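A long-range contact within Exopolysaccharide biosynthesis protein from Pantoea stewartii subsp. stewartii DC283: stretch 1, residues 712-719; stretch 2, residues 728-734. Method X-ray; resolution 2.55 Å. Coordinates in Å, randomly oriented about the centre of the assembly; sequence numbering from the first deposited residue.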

# COMPACT_ATOMS: atom_id res chain seq x y z
N ARG B 712 -25.62 -57.45 60.09
CA ARG B 712 -26.93 -58.11 60.33
C ARG B 712 -27.83 -57.96 59.09
O ARG B 712 -28.12 -58.98 58.45
CB ARG B 712 -27.61 -57.53 61.58
CG ARG B 712 -26.92 -57.93 62.88
CD ARG B 712 -27.69 -57.52 64.13
NE ARG B 712 -27.31 -56.20 64.62
CZ ARG B 712 -28.07 -55.10 64.62
NH1 ARG B 712 -29.30 -55.13 64.14
NH2 ARG B 712 -27.58 -53.97 65.10
N LYS B 713 -28.24 -56.72 58.77
CA LYS B 713 -29.15 -56.41 57.63
C LYS B 713 -28.59 -55.24 56.81
O LYS B 713 -27.92 -54.36 57.35
CB LYS B 713 -30.54 -56.01 58.12
CG LYS B 713 -31.40 -57.14 58.65
CD LYS B 713 -31.43 -57.23 60.16
CE LYS B 713 -31.97 -58.54 60.68
NZ LYS B 713 -31.01 -59.65 60.47
N PRO B 714 -28.85 -55.22 55.48
CA PRO B 714 -28.78 -53.97 54.72
C PRO B 714 -29.70 -52.91 55.34
O PRO B 714 -30.85 -53.21 55.58
CB PRO B 714 -29.28 -54.37 53.32
CG PRO B 714 -29.00 -55.86 53.23
CD PRO B 714 -29.16 -56.38 54.64
N GLU B 715 -29.16 -51.71 55.61
CA GLU B 715 -29.90 -50.57 56.21
C GLU B 715 -31.03 -50.16 55.26
O GLU B 715 -32.17 -49.96 55.75
CB GLU B 715 -28.97 -49.39 56.48
CG GLU B 715 -29.69 -48.13 56.93
CD GLU B 715 -28.81 -47.04 57.50
OE1 GLU B 715 -27.64 -46.93 57.06
OE2 GLU B 715 -29.28 -46.31 58.39
N GLY B 716 -30.73 -50.03 53.97
CA GLY B 716 -31.70 -49.66 52.92
C GLY B 716 -31.21 -50.06 51.53
O GLY B 716 -30.24 -50.83 51.44
N PHE B 717 -31.88 -49.54 50.50
CA PHE B 717 -31.59 -49.81 49.06
C PHE B 717 -31.73 -48.52 48.25
O PHE B 717 -32.34 -47.56 48.75
CB PHE B 717 -32.54 -50.88 48.51
CG PHE B 717 -32.53 -52.18 49.25
CD1 PHE B 717 -33.29 -52.35 50.41
CD2 PHE B 717 -31.77 -53.25 48.80
CE1 PHE B 717 -33.27 -53.56 51.09
CE2 PHE B 717 -31.76 -54.45 49.49
CZ PHE B 717 -32.51 -54.60 50.63
N VAL B 718 -31.16 -48.52 47.04
CA VAL B 718 -31.37 -47.46 46.00
C VAL B 718 -31.61 -48.15 44.65
O VAL B 718 -30.95 -49.17 44.38
CB VAL B 718 -30.18 -46.48 45.94
CG1 VAL B 718 -30.13 -45.58 47.17
CG2 VAL B 718 -28.84 -47.18 45.75
N SER B 719 -32.54 -47.62 43.86
CA SER B 719 -32.89 -48.11 42.50
C SER B 719 -31.72 -47.82 41.55
O SER B 719 -31.38 -46.64 41.39
CB SER B 719 -34.17 -47.50 42.01
OG SER B 719 -34.45 -47.90 40.67
N ALA B 728 -32.35 -53.33 42.98
CA ALA B 728 -32.10 -52.64 44.26
C ALA B 728 -30.64 -52.87 44.69
O ALA B 728 -30.30 -54.03 45.02
CB ALA B 728 -33.06 -53.14 45.31
N LEU B 729 -29.82 -51.82 44.69
CA LEU B 729 -28.42 -51.85 45.19
C LEU B 729 -28.45 -51.72 46.71
O LEU B 729 -28.85 -50.68 47.24
CB LEU B 729 -27.60 -50.73 44.56
CG LEU B 729 -26.09 -50.90 44.65
CD1 LEU B 729 -25.59 -51.91 43.62
CD2 LEU B 729 -25.37 -49.57 44.47
N PRO B 730 -28.04 -52.76 47.47
CA PRO B 730 -28.11 -52.73 48.93
C PRO B 730 -26.97 -51.91 49.55
O PRO B 730 -26.00 -51.66 48.86
CB PRO B 730 -27.98 -54.21 49.30
CG PRO B 730 -27.06 -54.76 48.23
CD PRO B 730 -27.44 -54.01 46.97
N TYR B 731 -27.12 -51.53 50.82
CA TYR B 731 -26.09 -50.81 51.60
C TYR B 731 -26.32 -51.04 53.10
O TYR B 731 -27.49 -51.09 53.53
CB TYR B 731 -26.06 -49.34 51.21
CG TYR B 731 -27.29 -48.53 51.54
CD1 TYR B 731 -27.49 -48.03 52.82
CD2 TYR B 731 -28.24 -48.25 50.58
CE1 TYR B 731 -28.62 -47.28 53.13
CE2 TYR B 731 -29.37 -47.50 50.87
CZ TYR B 731 -29.56 -47.01 52.15
OH TYR B 731 -30.67 -46.28 52.45
N PHE B 732 -25.23 -51.18 53.86
CA PHE B 732 -25.22 -51.47 55.31
C PHE B 732 -24.87 -50.19 56.09
O PHE B 732 -24.20 -49.30 55.52
CB PHE B 732 -24.25 -52.61 55.61
CG PHE B 732 -24.68 -53.96 55.08
CD1 PHE B 732 -24.55 -54.26 53.73
CD2 PHE B 732 -25.21 -54.92 55.92
CE1 PHE B 732 -24.95 -55.49 53.24
CE2 PHE B 732 -25.60 -56.16 55.43
CZ PHE B 732 -25.47 -56.44 54.09
N ALA B 733 -25.33 -50.10 57.34
CA ALA B 733 -25.08 -48.96 58.26
C ALA B 733 -23.69 -49.10 58.89
O ALA B 733 -23.17 -50.24 58.93
CB ALA B 733 -26.16 -48.91 59.32
N ILE B 734 -23.12 -47.99 59.36
CA ILE B 734 -21.78 -47.91 60.02
C ILE B 734 -21.99 -47.64 61.51
O ILE B 734 -22.69 -46.66 61.84
CB ILE B 734 -20.90 -46.84 59.35
CG1 ILE B 734 -20.83 -47.04 57.83
CG2 ILE B 734 -19.51 -46.82 59.98
CD1 ILE B 734 -20.10 -45.94 57.09
O HOH W 1 -32.26 -45.46 50.41

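The apolar centre of this contact lies on both faces of a two-stranded antiparallel pairing between 716-719 and 728-731, whose N-to-C directions differ by 148°. On one face Phe-717, with chi1 in the m well, brings the CD2-CE2 side of its ring up to the neighbouring strand: CD2 of Phe-717 is 3.7 Å from CB of Ala-728, and CE2 of Phe-717 is 3.8 Å from CB of Pro-730. The ring meets Ala-728 and Pro-730 obliquely, and their small apolar side chains give it carbon to pack against. On the other face, CG2 of Val-718 meets CB of Leu-729 at 3.9 Å, while CG1 of Val-718 lies 4.2 Å from CE2 of Tyr-731.

Tyr-731 has the largest area covered by the opposing stretch, 105 Å² of the 644 Å² buried in total. Its chi1 of 66° (p) turns the ring across the partner strand, over Gly-716. CA of Gly-716 stands 3.9 Å from the centroid of the Tyr-731 ring and 28° off its normal, a CH-pi contact over the face. Glycine suits this site because an ideal CB would fall 2.3 Å from OH of Tyr-731, a clash.

A second CH-pi contact continues the packing at Pro-714 and Phe-732. CA of Pro-714 sits 3.9 Å from the centroid of the Phe-732 ring, only 12° off the normal, and CD of Pro-714 approaches CE2 of Phe-732 at 3.7 Å. Although CA-to-CB of Phe-732 points sideways, its ring end comes nearer the other stretch and supplies a flat surface for the proline.

The backbone ladder fixes this register. Val-718 and Leu-729 form a reciprocal pair, N of Val-718 to O of Leu-729 at 3.2 Å and N of Leu-729 to O of Val-718 at 2.9 Å, with N-H...O angles of 152° and 157°. Pro-730 lacks an amide hydrogen, but it occupies a non-hydrogen-bonded position opposite Phe-717, so the ladder loses nothing there. Next, N of Tyr-731 donates to O of Gly-716 at 3.3 Å. O of Tyr-731 accepts two weak bonds, from N of Gly-716 (3.4 Å, 164°) and N of Glu-715 (2.7 Å, 123°); the latter is short but poorly aligned.

At the polar edge, a water donates to O of Phe-717 at 2.7 Å and also hydrogen-bonds OH of Tyr-731 at 2.7 Å, linking the tyrosine's polar end to the opposite backbone. Exposed Glu-715 extends its side chain, chi1 and chi2 both t, bringing OE1 within 3.3 Å of CB of Ala-733, a van der Waals contact.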